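Long-range contacts in OBCA, Oxalate Biosynthetic Component A (Burkholderia glumae, PDB 4NNB), which combines a family-specific N-terminal domain with a TIM-barrel region and carries a magnesium ion and an oxaloacetate ion in its pocket: residues P205-T209 against A260-V265; K117-A121 against A483-G487; S231-R235 against V244-S248. One frame throughout, in Å; residues are numbered along the deposited sequence.

Contact 1: P205-T209 against A260-V265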
loop_
_atom_site.group_PDB
_atom_site.type_symbol
_atom_site.label_atom_id
_atom_site.label_comp_id
_atom_site.label_asym_id
_atom_site.label_seq_id
_atom_site.Cartn_x
_atom_site.Cartn_y
_atom_site.Cartn_z
ATOM N N PRO A 205 0.557 -3.416 16.588
ATOM C CA PRO A 205 0.855 -2.131 17.230
ATOM C C PRO A 205 2.351 -1.838 17.312
ATOM O O PRO A 205 2.764 -0.693 17.073
ATOM C CB PRO A 205 0.270 -2.306 18.632
ATOM C CG PRO A 205 -0.907 -3.233 18.419
ATOM C CD PRO A 205 -0.453 -4.195 17.337
ATOM N N GLU A 206 3.151 -2.856 17.627
ATOM C CA GLU A 206 4.599 -2.676 17.773
ATOM C C GLU A 206 5.248 -2.305 16.449
ATOM O O GLU A 206 6.031 -1.358 16.370
ATOM C CB GLU A 206 5.251 -3.956 18.303
ATOM C CG GLU A 206 6.430 -3.705 19.230
ATOM C CD GLU A 206 5.991 -3.402 20.649
ATOM O OE1 GLU A 206 4.843 -3.749 21.009
ATOM O OE2 GLU A 206 6.791 -2.815 21.405
ATOM N N ALA A 207 4.916 -3.061 15.414
ATOM C CA ALA A 207 5.475 -2.837 14.084
ATOM C C ALA A 207 4.977 -1.515 13.488
ATOM O O ALA A 207 5.746 -0.776 12.864
ATOM C CB ALA A 207 5.142 -4.021 13.165
ATOM N N ILE A 208 3.690 -1.222 13.677
ATOM C CA ILE A 208 3.129 0.032 13.186
ATOM C C ILE A 208 3.813 1.223 13.851
ATOM O O ILE A 208 4.164 2.207 13.187
ATOM C CB ILE A 208 1.592 0.066 13.387
ATOM C CG1 ILE A 208 0.926 -0.870 12.378
ATOM C CG2 ILE A 208 1.039 1.491 13.273
ATOM C CD1 ILE A 208 -0.583 -1.105 12.629
ATOM N N THR A 209 4.017 1.131 15.162
ATOM C CA THR A 209 4.728 2.180 15.888
ATOM C C THR A 209 6.135 2.378 15.325
ATOM O O THR A 209 6.553 3.505 15.058
ATOM C CB THR A 209 4.826 1.864 17.400
ATOM O OG1 THR A 209 3.511 1.834 17.966
ATOM C CG2 THR A 209 5.646 2.921 18.123
ATOM N N ALA A 260 -2.925 1.389 22.008
ATOM C CA ALA A 260 -1.502 1.093 22.142
ATOM C C ALA A 260 -0.667 2.019 21.253
ATOM O O ALA A 260 0.288 2.650 21.720
ATOM C CB ALA A 260 -1.233 -0.368 21.805
ATOM N N ILE A 261 -1.045 2.124 19.979
ATOM C CA ILE A 261 -0.254 2.891 19.010
ATOM C C ILE A 261 -0.106 4.371 19.352
ATOM O O ILE A 261 1.007 4.904 19.320
ATOM C CB ILE A 261 -0.797 2.734 17.562
ATOM C CG1 ILE A 261 -0.644 1.285 17.106
ATOM C CG2 ILE A 261 -0.081 3.673 16.607
ATOM C CD1 ILE A 261 -1.597 0.862 15.983
ATOM N N VAL A 262 -1.213 5.040 19.660
ATOM C CA VAL A 262 -1.160 6.478 19.898
ATOM C C VAL A 262 -0.135 6.879 20.978
ATOM O O VAL A 262 0.740 7.701 20.704
ATOM C CB VAL A 262 -2.560 7.101 20.152
ATOM C CG1 VAL A 262 -2.424 8.550 20.569
ATOM C CG2 VAL A 262 -3.436 6.969 18.885
ATOM N N PRO A 263 -0.211 6.287 22.187
ATOM C CA PRO A 263 0.807 6.696 23.169
ATOM C C PRO A 263 2.205 6.116 22.896
ATOM O O PRO A 263 3.188 6.746 23.292
ATOM C CB PRO A 263 0.258 6.148 24.490
ATOM C CG PRO A 263 -0.558 4.975 24.093
ATOM C CD PRO A 263 -1.200 5.369 22.780
ATOM N N MET A 264 2.309 4.964 22.239
ATOM C CA MET A 264 3.638 4.414 21.959
ATOM C C MET A 264 4.384 5.316 20.982
ATOM O O MET A 264 5.567 5.614 21.172
ATOM C CB MET A 264 3.571 2.958 21.477
ATOM C CG MET A 264 3.169 1.982 22.586
ATOM S SD MET A 264 3.242 0.242 22.118
ATOM C CE MET A 264 2.515 0.309 20.510
ATOM N N VAL A 265 3.678 5.796 19.964
ATOM C CA VAL A 265 4.265 6.754 19.028
ATOM C C VAL A 265 4.639 8.049 19.732
ATOM O O VAL A 265 5.764 8.544 19.598
ATOM C CB VAL A 265 3.301 7.062 17.845
ATOM C CG1 VAL A 265 3.786 8.258 17.046
ATOM C CG2 VAL A 265 3.194 5.857 16.948
#
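Pro205 and Thr209, one turn apart at the start of helix 205-217, face Ile261 and Val265 of helix 255-268. The two segments run roughly the same way, their axes crossing at -41° with a closest approach of 9.3 Å. Both helices belong to the outer layer of a TIM-barrel fold. Helix 205-217 precedes barrel strand 222-229, and helix 255-268 lies on the connection from that strand to its parallel neighbour 273-276. The side chains of Ile208 and Ile261 both reach inward to Leu225 of strand 222-229, so the helices pack on the strand as well as on each other. At this inner edge Ile208 CG2 meets Ile261 CD1 at 3.8 Å, the two branched chains slanting across one another. Ile261 CG1 stands beside its backbone N (chi1 -65°), a rotation that brings it to 3.7 Å from Pro205 CA. Pro205 CB also touches Ala260 CB at 4.0 Å, the ring meeting a single methyl. Farther along, Thr209 CG2 lies over the backbone of Met264 and Val265. Met264, at the more exposed side, crosses Thr209 at about a right angle; the bend at its last torsion (chi3 -43°) returns CE toward Pro205 and Thr209. The 3.1 Å from Met264 CE to Thr209 OG1 is short for a methyl and an oxygen, so the exact placing of that methyl is somewhat doubtful. No hydrogen bond crosses between 205-209 and 260-265. The threonine hydroxyl is instead satisfied within its own helix: Thr209 OG1 donates to Pro205 O at 2.8 Å, while Thr209 N reaches the same oxygen from the opposite face of its carbonyl plane.

Contact 2: K117-A121 against A483-G487; sequences KPWLA and ARVPG
Lys117 and Leu120, on the short helix 117-121, both meet the CG corner of the ring of Pro486, which lies in the loop joining strands 479-481 and 489-491. The lysine can be followed outward. Its CB leaves the helix beside the loop, and with CG anti to the backbone N (chi1 178°) the chain passes slantwise over Pro486: Lys117 CG lies 3.8 Å from Pro486 CG and nearly as close to Pro486 CD. Beyond that the chain is extended. Lys117 CD and then CE pass the carbonyl of Arg484, CE coming to 3.6 Å of Arg484 O, and the ammonium NZ ends in a 2.8 Å hydrogen bond to that same oxygen. The nitrogen approaches off the C=O direction (C=O...N 139°) and lies 33° out of the carbonyl plane.

From the helix side, Leu120 CB reaches Pro486 CG at 3.8 Å, and Leu120 CD1 touches Val485 CG2 more loosely. These two side chains continue into a buried cluster with Val132 of helix 125-137 and Leu148 of strand 148-149. The guanidinium of Arg484 points elsewhere, forming salt bridges with Asp482 and Glu144. The contact thus joins apolar packing to a single polar bond: the loop is held by the proline ring and by one main-chain oxygen, so the polar bond depends on the course of the backbone at Arg484 and not on its side chain.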
loop_
_atom_site.group_PDB
_atom_site.type_symbol
_atom_site.label_atom_id
_atom_site.label_comp_id
_atom_site.label_asym_id
_atom_site.label_seq_id
_atom_site.Cartn_x
_atom_site.Cartn_y
_atom_site.Cartn_z
ATOM N N LYS A 117 24.313 -9.976 -10.345
ATOM C CA LYS A 117 23.823 -9.043 -11.354
ATOM C C LYS A 117 23.937 -9.532 -12.813
ATOM O O LYS A 117 22.979 -9.384 -13.579
ATOM C CB LYS A 117 24.494 -7.677 -11.183
ATOM C CG LYS A 117 24.079 -6.644 -12.229
ATOM C CD LYS A 117 24.582 -5.265 -11.818
ATOM C CE LYS A 117 24.224 -4.202 -12.838
ATOM N NZ LYS A 117 24.094 -2.860 -12.184
ATOM N N PRO A 118 25.093 -10.113 -13.206
ATOM C CA PRO A 118 25.162 -10.597 -14.596
ATOM C C PRO A 118 24.122 -11.672 -14.946
ATOM O O PRO A 118 23.771 -11.791 -16.125
ATOM C CB PRO A 118 26.580 -11.178 -14.709
ATOM C CG PRO A 118 27.363 -10.523 -13.613
ATOM C CD PRO A 118 26.371 -10.299 -12.493
ATOM N N TRP A 119 23.634 -12.435 -13.972
ATOM C CA TRP A 119 22.590 -13.411 -14.272
ATOM C C TRP A 119 21.311 -12.716 -14.701
ATOM O O TRP A 119 20.668 -13.112 -15.675
ATOM C CB TRP A 119 22.280 -14.290 -13.068
ATOM C CG TRP A 119 23.345 -15.251 -12.717
ATOM C CD1 TRP A 119 24.627 -15.279 -13.201
ATOM C CD2 TRP A 119 23.241 -16.334 -11.795
ATOM N NE1 TRP A 119 25.319 -16.311 -12.627
ATOM C CE2 TRP A 119 24.494 -16.972 -11.759
ATOM C CE3 TRP A 119 22.210 -16.817 -10.983
ATOM C CZ2 TRP A 119 24.741 -18.076 -10.949
ATOM C CZ3 TRP A 119 22.459 -17.913 -10.184
ATOM C CH2 TRP A 119 23.713 -18.534 -10.174
ATOM N N LEU A 120 20.944 -11.673 -13.963
ATOM C CA LEU A 120 19.707 -10.955 -14.223
ATOM C C LEU A 120 19.869 -10.093 -15.462
ATOM O O LEU A 120 18.903 -9.815 -16.171
ATOM C CB LEU A 120 19.343 -10.073 -13.020
ATOM C CG LEU A 120 18.872 -10.787 -11.748
ATOM C CD1 LEU A 120 18.976 -9.865 -10.530
ATOM C CD2 LEU A 120 17.448 -11.240 -11.924
ATOM N N ALA A 121 21.099 -9.667 -15.715
ATOM C CA ALA A 121 21.371 -8.775 -16.842
ATOM C C ALA A 121 21.282 -9.530 -18.162
ATOM O O ALA A 121 21.182 -8.924 -19.228
ATOM C CB ALA A 121 22.734 -8.109 -16.686
ATOM N N ALA A 483 18.226 1.802 -9.357
ATOM C CA ALA A 483 19.013 1.739 -10.593
ATOM C C ALA A 483 20.128 0.683 -10.558
ATOM O O ALA A 483 20.637 0.279 -11.604
ATOM C CB ALA A 483 19.585 3.119 -10.928
ATOM N N ARG A 484 20.498 0.233 -9.361
ATOM C CA ARG A 484 21.567 -0.754 -9.212
ATOM C C ARG A 484 21.197 -2.120 -9.778
ATOM O O ARG A 484 22.069 -2.875 -10.229
ATOM C CB ARG A 484 21.943 -0.905 -7.737
ATOM C CG ARG A 484 22.381 0.388 -7.066
ATOM C CD ARG A 484 22.561 0.200 -5.569
ATOM N NE ARG A 484 21.332 -0.261 -4.915
ATOM C CZ ARG A 484 21.209 -0.469 -3.605
ATOM N NH1 ARG A 484 22.231 -0.244 -2.794
ATOM N NH2 ARG A 484 20.062 -0.907 -3.105
ATOM N N VAL A 485 19.908 -2.449 -9.745
ATOM C CA VAL A 485 19.475 -3.807 -10.079
ATOM C C VAL A 485 18.884 -3.848 -11.484
ATOM O O VAL A 485 18.183 -2.915 -11.892
ATOM C CB VAL A 485 18.486 -4.373 -9.007
ATOM C CG1 VAL A 485 17.088 -3.757 -9.155
ATOM C CG2 VAL A 485 18.423 -5.895 -9.065
ATOM N N PRO A 486 19.214 -4.900 -12.258
ATOM C CA PRO A 486 18.590 -5.013 -13.581
ATOM C C PRO A 486 17.073 -5.023 -13.458
ATOM O O PRO A 486 16.532 -5.597 -12.499
ATOM C CB PRO A 486 19.099 -6.366 -14.094
ATOM C CG PRO A 486 20.454 -6.504 -13.453
ATOM C CD PRO A 486 20.304 -5.878 -12.070
ATOM N N GLY A 487 16.398 -4.386 -14.407
ATOM C CA GLY A 487 14.958 -4.203 -14.323
ATOM C C GLY A 487 14.576 -2.919 -13.596
ATOM O O GLY A 487 13.505 -2.359 -13.828
#

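Contact 3: S231-R235 against V244-S248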
loop_
_atom_site.group_PDB
_atom_site.type_symbol
_atom_site.label_atom_id
_atom_site.label_comp_id
_atom_site.label_asym_id
_atom_site.label_seq_id
_atom_site.Cartn_x
_atom_site.Cartn_y
_atom_site.Cartn_z
ATOM N N SER A 231 -7.391 -11.550 14.440
ATOM C CA SER A 231 -7.980 -12.527 15.359
ATOM C C SER A 231 -8.193 -13.894 14.701
ATOM O O SER A 231 -8.373 -14.901 15.389
ATOM C CB SER A 231 -9.313 -12.002 15.898
ATOM O OG SER A 231 -10.226 -11.785 14.833
ATOM N N ASP A 232 -8.175 -13.927 13.373
ATOM C CA ASP A 232 -8.400 -15.166 12.630
ATOM C C ASP A 232 -7.097 -15.927 12.276
ATOM O O ASP A 232 -7.105 -16.828 11.432
ATOM C CB ASP A 232 -9.211 -14.867 11.359
ATOM C CG ASP A 232 -8.386 -14.144 10.292
ATOM O OD1 ASP A 232 -7.311 -13.614 10.636
ATOM O OD2 ASP A 232 -8.806 -14.092 9.115
ATOM N N ARG A 233 -5.983 -15.562 12.907
ATOM C CA ARG A 233 -4.701 -16.220 12.621
ATOM C C ARG A 233 -4.747 -17.692 13.033
ATOM O O ARG A 233 -5.140 -18.016 14.149
ATOM C CB ARG A 233 -3.552 -15.518 13.347
ATOM C CG ARG A 233 -2.336 -16.408 13.575
ATOM C CD ARG A 233 -1.263 -15.700 14.388
ATOM N NE ARG A 233 -0.629 -14.634 13.621
ATOM C CZ ARG A 233 0.671 -14.583 13.346
ATOM N NH1 ARG A 233 1.486 -15.535 13.781
ATOM N NH2 ARG A 233 1.159 -13.574 12.640
ATOM N N ARG A 234 -4.356 -18.586 12.137
ATOM C CA ARG A 234 -4.329 -20.005 12.477
ATOM C C ARG A 234 -3.178 -20.726 11.783
ATOM O O ARG A 234 -2.884 -20.473 10.610
ATOM C CB ARG A 234 -5.675 -20.670 12.165
ATOM C CG ARG A 234 -5.968 -20.811 10.690
ATOM C CD ARG A 234 -7.461 -20.878 10.392
ATOM N NE ARG A 234 -7.705 -20.758 8.954
ATOM C CZ ARG A 234 -8.904 -20.781 8.381
ATOM N NH1 ARG A 234 -10.000 -20.922 9.117
ATOM N NH2 ARG A 234 -9.005 -20.662 7.063
ATOM N N ARG A 235 -2.517 -21.605 12.533
ATOM C CA ARG A 235 -1.363 -22.346 12.042
ATOM C C ARG A 235 -1.795 -23.688 11.455
ATOM O O ARG A 235 -2.414 -24.501 12.140
ATOM C CB ARG A 235 -0.360 -22.562 13.182
ATOM C CG ARG A 235 0.393 -21.305 13.589
ATOM C CD ARG A 235 1.118 -21.483 14.924
ATOM N NE ARG A 235 2.163 -22.496 14.871
ATOM C CZ ARG A 235 3.398 -22.265 14.438
ATOM N NH1 ARG A 235 3.746 -21.055 14.017
ATOM N NH2 ARG A 235 4.286 -23.245 14.424
ATOM N N VAL A 244 2.453 -23.552 8.101
ATOM C CA VAL A 244 2.109 -22.361 7.356
ATOM C C VAL A 244 1.026 -21.612 8.162
ATOM O O VAL A 244 0.131 -22.238 8.734
ATOM C CB VAL A 244 1.653 -22.735 5.927
ATOM C CG1 VAL A 244 0.756 -21.678 5.341
ATOM C CG2 VAL A 244 2.880 -22.962 5.026
ATOM N N THR A 245 1.133 -20.287 8.243
ATOM C CA THR A 245 0.181 -19.471 9.008
ATOM C C THR A 245 -0.720 -18.692 8.056
ATOM O O THR A 245 -0.228 -17.972 7.189
ATOM C CB THR A 245 0.928 -18.469 9.897
ATOM O OG1 THR A 245 1.905 -19.164 10.679
ATOM C CG2 THR A 245 -0.031 -17.710 10.825
ATOM N N VAL A 246 -2.031 -18.840 8.206
ATOM C CA VAL A 246 -2.981 -18.100 7.376
ATOM C C VAL A 246 -3.811 -17.102 8.194
ATOM O O VAL A 246 -3.865 -17.185 9.425
ATOM C CB VAL A 246 -3.911 -19.041 6.618
ATOM C CG1 VAL A 246 -3.103 -19.964 5.737
ATOM C CG2 VAL A 246 -4.737 -19.860 7.593
ATOM N N GLY A 247 -4.454 -16.166 7.498
ATOM C CA GLY A 247 -5.194 -15.083 8.131
ATOM C C GLY A 247 -5.604 -14.017 7.123
ATOM O O GLY A 247 -4.858 -13.725 6.186
ATOM N N SER A 248 -6.784 -13.425 7.307
ATOM C CA SER A 248 -7.296 -12.434 6.359
ATOM C C SER A 248 -6.515 -11.110 6.385
ATOM O O SER A 248 -6.432 -10.421 5.370
ATOM C CB SER A 248 -8.768 -12.134 6.647
ATOM O OG SER A 248 -8.906 -11.410 7.871
#
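Arg234 and Val246 form a hydrogen-bonded pair of an antiparallel hairpin built from strands 234-238 and 242-246. Arg234 N donates to Val246 O at 3.1 Å, and Val246 N returns a bond to Arg234 O at 3.0 Å. Their side chains share one face, where the close packing continues: Val246 CG2 comes in at the edge of the Arg234 guanidinium, in its plane and 3.4 Å from NE. That buried NE has no hydrogen-bond partner in the model.

Just beyond the strands the carboxylate of Asp232 closes the open end of the hairpin. With CG set between the backbone N and the carbonyl carbon (chi1 73°), Asp232 OD2 accepts two bonds: Ser248 N, at 2.8 Å, comes in on the syn side close to the carboxylate plane, whereas Ser248 OG, at 3.0 Å, meets it from well above that plane. Gly247 lies alongside, its CA 3.6 Å from Asp232 OD1.

The other face is looser. There Thr245 is flanked by two exposed arginines: its CG2 sits over one face of the Arg233 guanidinium, off toward the rim, and touches Arg233 CG at 3.8 Å, while Arg235 CG passes Thr245 OG1 at 3.9 Å. That hydroxyl is bonded outside the hairpin, to Glu24.

Neighbouring elements hold the 244-248 side further. Val244 packs on Ala25 and Trp54, Gly247 N bonds Asp52 just past helix 41-51, Gly247 O accepts from Lys18 of strand 18-19, and Ser248 leads into strand 250-251, which pairs with barrel strand 222-229.

Overall arrangement
From the N terminus, the first of the contact segments along the chain is helix 117-121, followed by 205-209 and 231-235. The loops close in reverse order: contact 3 after a short turn, contact 1 at helix 255-268, and contact 2 only at 483-487, over 360 residues after it opened. All three are therefore nested and none cross. Contact 1 joins two outer helices of the barrel region; contact 3 makes the hairpin that projects from the same region toward N-terminal elements; contact 2 ties a late loop back to the N-terminal domain. Contacts 1 and 3 have centres 22 Å apart, whereas contact 2 is centred 37 Å from contact 1 and 36 Å from contact 3.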